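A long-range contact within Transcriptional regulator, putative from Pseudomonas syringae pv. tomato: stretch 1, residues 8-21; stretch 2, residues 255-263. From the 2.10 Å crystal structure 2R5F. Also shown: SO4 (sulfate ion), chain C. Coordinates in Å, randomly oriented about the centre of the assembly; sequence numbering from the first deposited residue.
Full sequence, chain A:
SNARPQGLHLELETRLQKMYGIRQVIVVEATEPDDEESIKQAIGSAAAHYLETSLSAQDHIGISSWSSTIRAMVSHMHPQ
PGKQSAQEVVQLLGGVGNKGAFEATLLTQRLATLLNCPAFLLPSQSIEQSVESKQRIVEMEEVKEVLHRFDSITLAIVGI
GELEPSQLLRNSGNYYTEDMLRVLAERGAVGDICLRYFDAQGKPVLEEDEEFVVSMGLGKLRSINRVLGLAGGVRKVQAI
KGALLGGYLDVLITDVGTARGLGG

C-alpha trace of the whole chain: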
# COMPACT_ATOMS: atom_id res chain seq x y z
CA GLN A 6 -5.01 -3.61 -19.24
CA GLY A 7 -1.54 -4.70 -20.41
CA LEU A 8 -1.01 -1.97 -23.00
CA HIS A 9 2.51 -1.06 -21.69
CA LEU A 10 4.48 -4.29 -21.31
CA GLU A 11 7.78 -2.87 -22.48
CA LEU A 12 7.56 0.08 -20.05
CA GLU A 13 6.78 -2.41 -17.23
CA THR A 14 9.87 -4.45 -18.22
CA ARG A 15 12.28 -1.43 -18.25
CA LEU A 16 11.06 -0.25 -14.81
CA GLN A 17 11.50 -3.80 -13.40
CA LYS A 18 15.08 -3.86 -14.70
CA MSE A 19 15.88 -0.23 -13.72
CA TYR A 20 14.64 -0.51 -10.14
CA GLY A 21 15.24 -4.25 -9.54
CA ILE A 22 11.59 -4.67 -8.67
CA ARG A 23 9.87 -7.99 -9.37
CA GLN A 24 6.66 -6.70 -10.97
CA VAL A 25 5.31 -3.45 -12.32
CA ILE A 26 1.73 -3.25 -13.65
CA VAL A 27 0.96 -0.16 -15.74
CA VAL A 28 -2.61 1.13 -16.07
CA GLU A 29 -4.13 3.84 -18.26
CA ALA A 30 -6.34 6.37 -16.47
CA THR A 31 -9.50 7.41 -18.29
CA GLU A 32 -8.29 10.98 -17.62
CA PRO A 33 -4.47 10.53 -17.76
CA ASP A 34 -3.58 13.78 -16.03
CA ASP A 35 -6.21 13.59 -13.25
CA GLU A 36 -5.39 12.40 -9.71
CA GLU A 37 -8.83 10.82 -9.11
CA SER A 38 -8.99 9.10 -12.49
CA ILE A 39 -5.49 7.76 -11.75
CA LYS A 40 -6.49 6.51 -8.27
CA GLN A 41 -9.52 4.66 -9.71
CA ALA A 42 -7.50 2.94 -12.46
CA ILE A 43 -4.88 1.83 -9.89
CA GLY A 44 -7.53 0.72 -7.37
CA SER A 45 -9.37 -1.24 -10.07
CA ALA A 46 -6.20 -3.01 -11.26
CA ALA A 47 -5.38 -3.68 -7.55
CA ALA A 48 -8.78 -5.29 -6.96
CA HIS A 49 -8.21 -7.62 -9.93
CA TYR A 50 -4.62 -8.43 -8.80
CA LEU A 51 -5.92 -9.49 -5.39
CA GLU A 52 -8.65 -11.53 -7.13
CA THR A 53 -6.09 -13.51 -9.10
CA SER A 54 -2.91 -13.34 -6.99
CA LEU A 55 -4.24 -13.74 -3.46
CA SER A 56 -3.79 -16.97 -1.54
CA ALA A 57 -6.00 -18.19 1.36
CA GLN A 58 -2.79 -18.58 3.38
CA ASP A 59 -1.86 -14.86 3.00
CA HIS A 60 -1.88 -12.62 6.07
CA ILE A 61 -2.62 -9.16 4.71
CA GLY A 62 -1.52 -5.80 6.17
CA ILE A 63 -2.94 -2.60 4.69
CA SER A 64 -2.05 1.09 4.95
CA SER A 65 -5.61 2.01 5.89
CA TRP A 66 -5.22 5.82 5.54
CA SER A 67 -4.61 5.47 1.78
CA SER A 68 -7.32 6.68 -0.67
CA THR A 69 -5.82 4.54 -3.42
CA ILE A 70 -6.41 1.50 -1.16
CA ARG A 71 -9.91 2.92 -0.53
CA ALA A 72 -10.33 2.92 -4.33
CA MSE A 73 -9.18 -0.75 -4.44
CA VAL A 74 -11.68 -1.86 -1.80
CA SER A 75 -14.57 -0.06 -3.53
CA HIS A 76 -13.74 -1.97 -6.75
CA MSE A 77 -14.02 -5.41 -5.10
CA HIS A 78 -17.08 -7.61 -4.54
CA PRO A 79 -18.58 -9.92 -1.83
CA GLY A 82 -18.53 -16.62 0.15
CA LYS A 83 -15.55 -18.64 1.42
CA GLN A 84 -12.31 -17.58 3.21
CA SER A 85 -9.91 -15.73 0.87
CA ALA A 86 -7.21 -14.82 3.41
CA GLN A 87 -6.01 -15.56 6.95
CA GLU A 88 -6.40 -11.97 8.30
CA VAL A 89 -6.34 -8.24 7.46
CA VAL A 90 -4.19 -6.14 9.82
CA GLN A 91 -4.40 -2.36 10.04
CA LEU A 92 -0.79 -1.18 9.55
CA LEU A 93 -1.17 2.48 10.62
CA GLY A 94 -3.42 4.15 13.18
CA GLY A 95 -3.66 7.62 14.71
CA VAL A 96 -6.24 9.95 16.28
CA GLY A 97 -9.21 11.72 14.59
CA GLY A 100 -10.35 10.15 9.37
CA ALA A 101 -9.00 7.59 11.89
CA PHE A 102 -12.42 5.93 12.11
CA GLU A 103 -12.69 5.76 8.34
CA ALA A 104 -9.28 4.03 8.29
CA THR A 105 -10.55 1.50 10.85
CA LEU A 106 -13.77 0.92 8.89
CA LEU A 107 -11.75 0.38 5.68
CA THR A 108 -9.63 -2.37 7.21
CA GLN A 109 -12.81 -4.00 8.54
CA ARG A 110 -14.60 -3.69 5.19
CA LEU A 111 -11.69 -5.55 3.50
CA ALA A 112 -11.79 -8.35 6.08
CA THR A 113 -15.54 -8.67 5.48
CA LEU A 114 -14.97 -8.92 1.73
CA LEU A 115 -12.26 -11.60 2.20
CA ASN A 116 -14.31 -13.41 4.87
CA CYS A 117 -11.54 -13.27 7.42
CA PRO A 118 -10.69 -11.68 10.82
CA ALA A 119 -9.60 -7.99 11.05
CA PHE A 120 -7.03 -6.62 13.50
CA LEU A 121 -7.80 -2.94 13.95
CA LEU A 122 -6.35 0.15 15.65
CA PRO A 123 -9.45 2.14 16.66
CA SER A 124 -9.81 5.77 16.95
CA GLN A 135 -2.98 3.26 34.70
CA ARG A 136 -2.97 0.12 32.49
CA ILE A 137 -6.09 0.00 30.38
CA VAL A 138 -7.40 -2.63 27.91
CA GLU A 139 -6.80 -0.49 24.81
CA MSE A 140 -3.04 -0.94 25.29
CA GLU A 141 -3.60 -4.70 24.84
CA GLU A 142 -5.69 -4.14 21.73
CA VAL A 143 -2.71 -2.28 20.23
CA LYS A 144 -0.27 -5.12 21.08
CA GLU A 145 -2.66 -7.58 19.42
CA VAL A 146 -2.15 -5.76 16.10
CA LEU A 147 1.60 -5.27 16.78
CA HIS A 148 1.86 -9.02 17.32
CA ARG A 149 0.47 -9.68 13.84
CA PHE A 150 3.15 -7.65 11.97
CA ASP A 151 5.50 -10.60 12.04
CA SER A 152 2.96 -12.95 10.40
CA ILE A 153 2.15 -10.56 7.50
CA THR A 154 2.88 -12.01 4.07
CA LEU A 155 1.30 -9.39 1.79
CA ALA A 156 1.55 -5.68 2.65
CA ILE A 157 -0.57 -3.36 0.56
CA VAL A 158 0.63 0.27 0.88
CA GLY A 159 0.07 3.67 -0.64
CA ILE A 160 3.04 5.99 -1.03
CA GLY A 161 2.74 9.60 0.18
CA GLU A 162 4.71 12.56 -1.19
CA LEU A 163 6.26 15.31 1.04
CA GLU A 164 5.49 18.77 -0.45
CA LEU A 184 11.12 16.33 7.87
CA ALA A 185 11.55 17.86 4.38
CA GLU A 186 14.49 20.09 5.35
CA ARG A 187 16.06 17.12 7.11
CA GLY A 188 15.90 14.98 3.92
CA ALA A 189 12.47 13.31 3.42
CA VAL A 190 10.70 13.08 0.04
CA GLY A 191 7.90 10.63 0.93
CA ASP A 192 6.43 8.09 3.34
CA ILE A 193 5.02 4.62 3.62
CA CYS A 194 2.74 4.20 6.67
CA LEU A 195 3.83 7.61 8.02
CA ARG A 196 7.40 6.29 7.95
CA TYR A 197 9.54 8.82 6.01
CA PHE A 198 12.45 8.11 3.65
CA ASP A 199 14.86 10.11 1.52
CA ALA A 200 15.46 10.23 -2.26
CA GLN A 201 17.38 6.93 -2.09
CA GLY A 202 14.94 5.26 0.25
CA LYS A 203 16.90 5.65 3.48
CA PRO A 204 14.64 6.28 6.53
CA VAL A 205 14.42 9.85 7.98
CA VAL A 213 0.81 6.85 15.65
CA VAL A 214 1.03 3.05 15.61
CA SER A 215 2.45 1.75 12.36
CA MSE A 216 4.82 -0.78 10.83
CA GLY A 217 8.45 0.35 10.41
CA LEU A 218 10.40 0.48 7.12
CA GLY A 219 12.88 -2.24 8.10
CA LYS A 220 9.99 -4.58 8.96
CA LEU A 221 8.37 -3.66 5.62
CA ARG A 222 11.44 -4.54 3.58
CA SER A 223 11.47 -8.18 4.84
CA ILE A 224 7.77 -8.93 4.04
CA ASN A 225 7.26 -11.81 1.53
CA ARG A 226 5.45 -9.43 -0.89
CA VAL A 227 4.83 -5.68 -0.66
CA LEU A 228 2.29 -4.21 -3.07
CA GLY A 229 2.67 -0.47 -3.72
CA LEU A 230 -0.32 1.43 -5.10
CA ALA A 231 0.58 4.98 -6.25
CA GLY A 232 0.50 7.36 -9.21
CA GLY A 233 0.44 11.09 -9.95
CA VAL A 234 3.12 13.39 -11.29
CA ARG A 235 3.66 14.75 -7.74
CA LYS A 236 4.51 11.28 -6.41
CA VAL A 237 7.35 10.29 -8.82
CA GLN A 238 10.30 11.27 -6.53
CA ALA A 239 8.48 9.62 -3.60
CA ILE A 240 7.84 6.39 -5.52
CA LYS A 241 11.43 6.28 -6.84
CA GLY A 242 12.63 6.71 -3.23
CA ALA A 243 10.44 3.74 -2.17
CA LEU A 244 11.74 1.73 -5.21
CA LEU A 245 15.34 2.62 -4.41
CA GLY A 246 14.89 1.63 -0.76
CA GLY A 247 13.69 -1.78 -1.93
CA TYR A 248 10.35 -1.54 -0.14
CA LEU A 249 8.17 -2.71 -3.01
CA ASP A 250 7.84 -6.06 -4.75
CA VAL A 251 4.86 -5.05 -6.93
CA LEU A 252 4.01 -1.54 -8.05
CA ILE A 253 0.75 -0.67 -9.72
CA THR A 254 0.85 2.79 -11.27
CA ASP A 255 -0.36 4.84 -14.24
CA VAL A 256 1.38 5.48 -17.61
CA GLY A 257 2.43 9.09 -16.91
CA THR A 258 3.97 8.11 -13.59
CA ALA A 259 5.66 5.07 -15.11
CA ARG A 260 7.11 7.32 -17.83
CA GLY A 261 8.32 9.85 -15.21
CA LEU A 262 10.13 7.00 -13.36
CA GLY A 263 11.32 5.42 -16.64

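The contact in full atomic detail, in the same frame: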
# COMPACT_ATOMS: atom_id res chain seq x y z
N LEU A 8 -1.41 -2.73 -21.82
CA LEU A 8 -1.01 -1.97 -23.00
C LEU A 8 0.43 -1.42 -22.95
O LEU A 8 0.89 -0.82 -23.93
CB LEU A 8 -2.02 -0.85 -23.29
CG LEU A 8 -3.48 -1.22 -23.60
CD1 LEU A 8 -4.34 0.04 -23.69
CD2 LEU A 8 -3.63 -2.03 -24.89
N HIS A 9 1.15 -1.60 -21.83
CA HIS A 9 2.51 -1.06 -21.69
C HIS A 9 3.55 -2.03 -21.14
O HIS A 9 4.24 -1.73 -20.17
CB HIS A 9 2.49 0.26 -20.91
CG HIS A 9 1.58 1.28 -21.51
ND1 HIS A 9 1.97 2.08 -22.57
CD2 HIS A 9 0.30 1.60 -21.25
CE1 HIS A 9 0.96 2.86 -22.92
NE2 HIS A 9 -0.06 2.59 -22.12
N LEU A 10 3.69 -3.17 -21.82
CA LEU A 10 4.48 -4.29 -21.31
C LEU A 10 5.97 -4.03 -21.35
O LEU A 10 6.71 -4.50 -20.49
CB LEU A 10 4.14 -5.59 -22.07
CG LEU A 10 2.75 -6.23 -21.89
CD1 LEU A 10 2.65 -7.53 -22.72
CD2 LEU A 10 2.36 -6.48 -20.43
N GLU A 11 6.40 -3.29 -22.37
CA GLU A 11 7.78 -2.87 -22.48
C GLU A 11 8.18 -1.84 -21.40
O GLU A 11 9.27 -1.91 -20.82
CB GLU A 11 8.05 -2.33 -23.88
CG GLU A 11 7.72 -3.35 -24.99
CD GLU A 11 7.99 -2.81 -26.38
OE1 GLU A 11 8.16 -1.57 -26.54
OE2 GLU A 11 8.05 -3.63 -27.33
N LEU A 12 7.31 -0.89 -21.13
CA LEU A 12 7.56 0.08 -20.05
C LEU A 12 7.66 -0.65 -18.69
O LEU A 12 8.59 -0.39 -17.91
CB LEU A 12 6.45 1.15 -20.05
CG LEU A 12 6.43 2.29 -19.03
CD1 LEU A 12 7.77 3.02 -19.08
CD2 LEU A 12 5.28 3.25 -19.37
N GLU A 13 6.72 -1.55 -18.41
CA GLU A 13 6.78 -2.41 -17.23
C GLU A 13 8.15 -3.10 -17.09
O GLU A 13 8.80 -3.00 -16.02
CB GLU A 13 5.68 -3.47 -17.31
CG GLU A 13 4.29 -2.88 -17.10
CD GLU A 13 3.15 -3.90 -17.21
OE1 GLU A 13 3.42 -5.12 -17.34
OE2 GLU A 13 1.96 -3.49 -17.16
N THR A 14 8.57 -3.78 -18.16
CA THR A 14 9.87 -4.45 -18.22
C THR A 14 11.09 -3.55 -17.90
O THR A 14 11.95 -3.95 -17.12
CB THR A 14 10.06 -5.14 -19.60
OG1 THR A 14 9.10 -6.19 -19.70
CG2 THR A 14 11.44 -5.72 -19.72
N ARG A 15 11.17 -2.37 -18.51
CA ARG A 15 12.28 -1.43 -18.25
C ARG A 15 12.34 -0.97 -16.78
O ARG A 15 13.42 -0.91 -16.19
CB ARG A 15 12.23 -0.21 -19.20
CG ARG A 15 12.52 -0.56 -20.67
CD ARG A 15 12.60 0.68 -21.60
NE ARG A 15 11.29 1.30 -21.78
CZ ARG A 15 10.46 1.03 -22.79
NH1 ARG A 15 10.80 0.15 -23.72
NH2 ARG A 15 9.28 1.64 -22.86
N LEU A 16 11.18 -0.67 -16.21
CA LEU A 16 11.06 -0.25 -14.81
C LEU A 16 11.50 -1.37 -13.86
O LEU A 16 12.26 -1.13 -12.92
CB LEU A 16 9.63 0.22 -14.50
CG LEU A 16 9.16 1.53 -15.16
CD1 LEU A 16 7.78 1.92 -14.69
CD2 LEU A 16 10.11 2.65 -14.90
N GLN A 17 11.05 -2.61 -14.14
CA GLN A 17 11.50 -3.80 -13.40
C GLN A 17 13.01 -3.97 -13.43
O GLN A 17 13.61 -4.25 -12.41
CB GLN A 17 10.81 -5.06 -13.91
CG GLN A 17 9.29 -5.08 -13.66
CD GLN A 17 8.57 -6.19 -14.36
OE1 GLN A 17 7.35 -6.30 -14.28
NE2 GLN A 17 9.31 -7.03 -15.05
N LYS A 18 13.62 -3.80 -14.60
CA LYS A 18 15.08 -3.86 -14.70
C LYS A 18 15.78 -2.67 -14.03
O LYS A 18 16.75 -2.86 -13.30
CB LYS A 18 15.54 -3.98 -16.16
CG LYS A 18 15.27 -5.34 -16.78
CD LYS A 18 16.02 -5.57 -18.09
CE LYS A 18 15.15 -5.22 -19.30
NZ LYS A 18 15.46 -3.86 -19.89
N MSE A 19 15.29 -1.45 -14.28
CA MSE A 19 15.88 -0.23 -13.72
C MSE A 19 15.91 -0.19 -12.20
O MSE A 19 16.91 0.24 -11.61
CB MSE A 19 15.14 1.02 -14.18
CG MSE A 19 15.44 1.42 -15.58
SE MSE A 19 14.39 3.02 -16.01
CE MSE A 19 15.15 4.25 -14.68
N TYR A 20 14.81 -0.61 -11.58
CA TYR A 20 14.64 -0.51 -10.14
C TYR A 20 14.81 -1.84 -9.40
O TYR A 20 14.69 -1.88 -8.16
CB TYR A 20 13.29 0.15 -9.81
CG TYR A 20 13.27 1.58 -10.31
CD1 TYR A 20 14.01 2.57 -9.66
CD2 TYR A 20 12.55 1.94 -11.46
CE1 TYR A 20 14.03 3.87 -10.11
CE2 TYR A 20 12.57 3.25 -11.93
CZ TYR A 20 13.31 4.20 -11.24
OH TYR A 20 13.35 5.49 -11.68
N GLY A 21 15.11 -2.90 -10.14
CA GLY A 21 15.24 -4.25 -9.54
C GLY A 21 14.00 -4.64 -8.76
O GLY A 21 14.09 -5.21 -7.69
N ASP A 255 0.15 4.41 -12.92
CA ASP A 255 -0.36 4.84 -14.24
C ASP A 255 0.77 5.06 -15.26
O ASP A 255 1.95 5.07 -14.88
CB ASP A 255 -1.18 6.13 -14.08
CG ASP A 255 -0.37 7.25 -13.46
OD1 ASP A 255 -0.05 7.15 -12.26
OD2 ASP A 255 -0.01 8.20 -14.18
N VAL A 256 0.41 5.25 -16.53
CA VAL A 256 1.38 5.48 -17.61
C VAL A 256 2.26 6.72 -17.39
O VAL A 256 3.45 6.67 -17.60
CB VAL A 256 0.70 5.68 -19.04
CG1 VAL A 256 1.76 5.76 -20.13
CG2 VAL A 256 -0.24 4.59 -19.38
N GLY A 257 1.66 7.84 -17.03
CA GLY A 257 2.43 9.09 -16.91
C GLY A 257 3.48 8.92 -15.84
O GLY A 257 4.65 9.25 -16.06
N THR A 258 3.07 8.38 -14.70
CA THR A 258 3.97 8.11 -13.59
C THR A 258 5.08 7.16 -14.01
O THR A 258 6.23 7.39 -13.70
CB THR A 258 3.23 7.53 -12.35
OG1 THR A 258 2.21 8.46 -11.94
CG2 THR A 258 4.22 7.33 -11.17
N ALA A 259 4.71 6.08 -14.68
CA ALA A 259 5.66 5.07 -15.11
C ALA A 259 6.68 5.68 -16.05
O ALA A 259 7.86 5.34 -15.99
CB ALA A 259 4.94 3.91 -15.78
N ARG A 260 6.23 6.58 -16.92
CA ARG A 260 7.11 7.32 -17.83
C ARG A 260 8.02 8.30 -17.08
O ARG A 260 9.20 8.39 -17.38
CB ARG A 260 6.32 7.97 -18.96
CG ARG A 260 5.97 6.96 -20.11
CD ARG A 260 5.02 7.53 -21.18
NE ARG A 260 4.58 6.48 -22.13
CZ ARG A 260 3.53 6.58 -22.94
NH1 ARG A 260 3.19 5.58 -23.75
NH2 ARG A 260 2.78 7.69 -22.94
N GLY A 261 7.49 9.02 -16.09
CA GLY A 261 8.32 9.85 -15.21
C GLY A 261 9.46 9.13 -14.49
O GLY A 261 10.57 9.67 -14.39
N LEU A 262 9.16 7.92 -13.99
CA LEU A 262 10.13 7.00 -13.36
C LEU A 262 11.13 6.36 -14.34
O LEU A 262 12.17 5.89 -13.93
CB LEU A 262 9.38 5.85 -12.65
CG LEU A 262 8.61 6.18 -11.35
CD1 LEU A 262 7.60 5.11 -10.98
CD2 LEU A 262 9.57 6.44 -10.21
N GLY A 263 10.77 6.35 -15.63
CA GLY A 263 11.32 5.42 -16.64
C GLY A 263 12.58 5.88 -17.34
O GLY A 263 13.01 7.00 -17.12
S SO4 C . 5.45 1.32 -23.79
O1 SO4 C . 6.85 1.76 -23.86
O2 SO4 C . 4.93 1.02 -25.12
O3 SO4 C . 5.39 0.08 -23.00
O4 SO4 C . 4.66 2.42 -23.23

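Two short helices from opposite ends of the chain, 10-20 and 256-262, pack with their N-to-C directions 42° apart and their axes 10.2 Å apart at closest approach, burying 449 Å² in all. Both run roughly the same way, so the register advances together: the CA atoms of Leu-12 and Ala-259 lie 7.3 Å apart, those of Leu-16 and Gly-263 only 6.0 Å.

Asp-255 does not touch stretch 1 but sets up the second helix as its N-cap: its OD2 accepts from Thr-258 N at 3.1 Å, and its OD1 accepts from Thr-258 OG1 at 2.6 Å. Val-256, in the first turn, meets His-9, itself the N-cap of the other helix. Val-256 CG1 sits over one face of the imidazole, 4.2 Å from the ring centroid and 16° off the ring normal, a CH-pi contact, while Val-256 CG2 approaches His-9 NE2 to 3.4 Å. Gly-257 and Thr-258 make no contact with stretch 1.

Ala-259 points toward the first helix, and its CB is shared by two leucines one turn apart: it lies 3.7 Å from Leu-12 CD2 and 3.6 Å from Leu-16 CD1. The small methyl side chain thus packs against both leucines at the apolar centre of the contact.

Arg-260 leaves its backbone sideways, but its extended side chain brings its end nearer. On the way its CG packs 3.8 Å from Leu-12 CD2; at the end its NH1 lies 3.6 Å from His-9 CE1. A sulfate, probably from the crystallisation liquor, sits beside this group. It accepts hydrogen bonds from His-9 ND1 to O4 (2.8 Å), Leu-12 N to O3 (2.9 Å) and Arg-15 NH2 to O1 (2.6 Å), so it binds at the N-terminal end of the first helix, where backbone NH groups are free. Arg-260 NH1 stands 3.5 Å from sulfate O4.

Gly-261 makes no contact with stretch 1. Leu-262 carries the sole hydrogen bond between the stretches: Tyr-20 OH donates to Leu-262 O at 2.6 Å, with the acceptor at the ring edge, near its plane. Apolar contacts accompany it, Leu-262 CB lying 4.0 Å from Leu-16 CD2 and 4.2 Å from Tyr-20 CE2. Selenomethionine Met-19 also reaches this carbonyl, its CE 3.5 Å from Leu-262 O.

At Gly-263 the backbone itself is the packing surface. Its CA lies 3.5 Å from Leu-16 CD2 and its C 3.6 Å from Met-19 SE; an ideal CB here would clash with Ala-259 O at 3.0 Å.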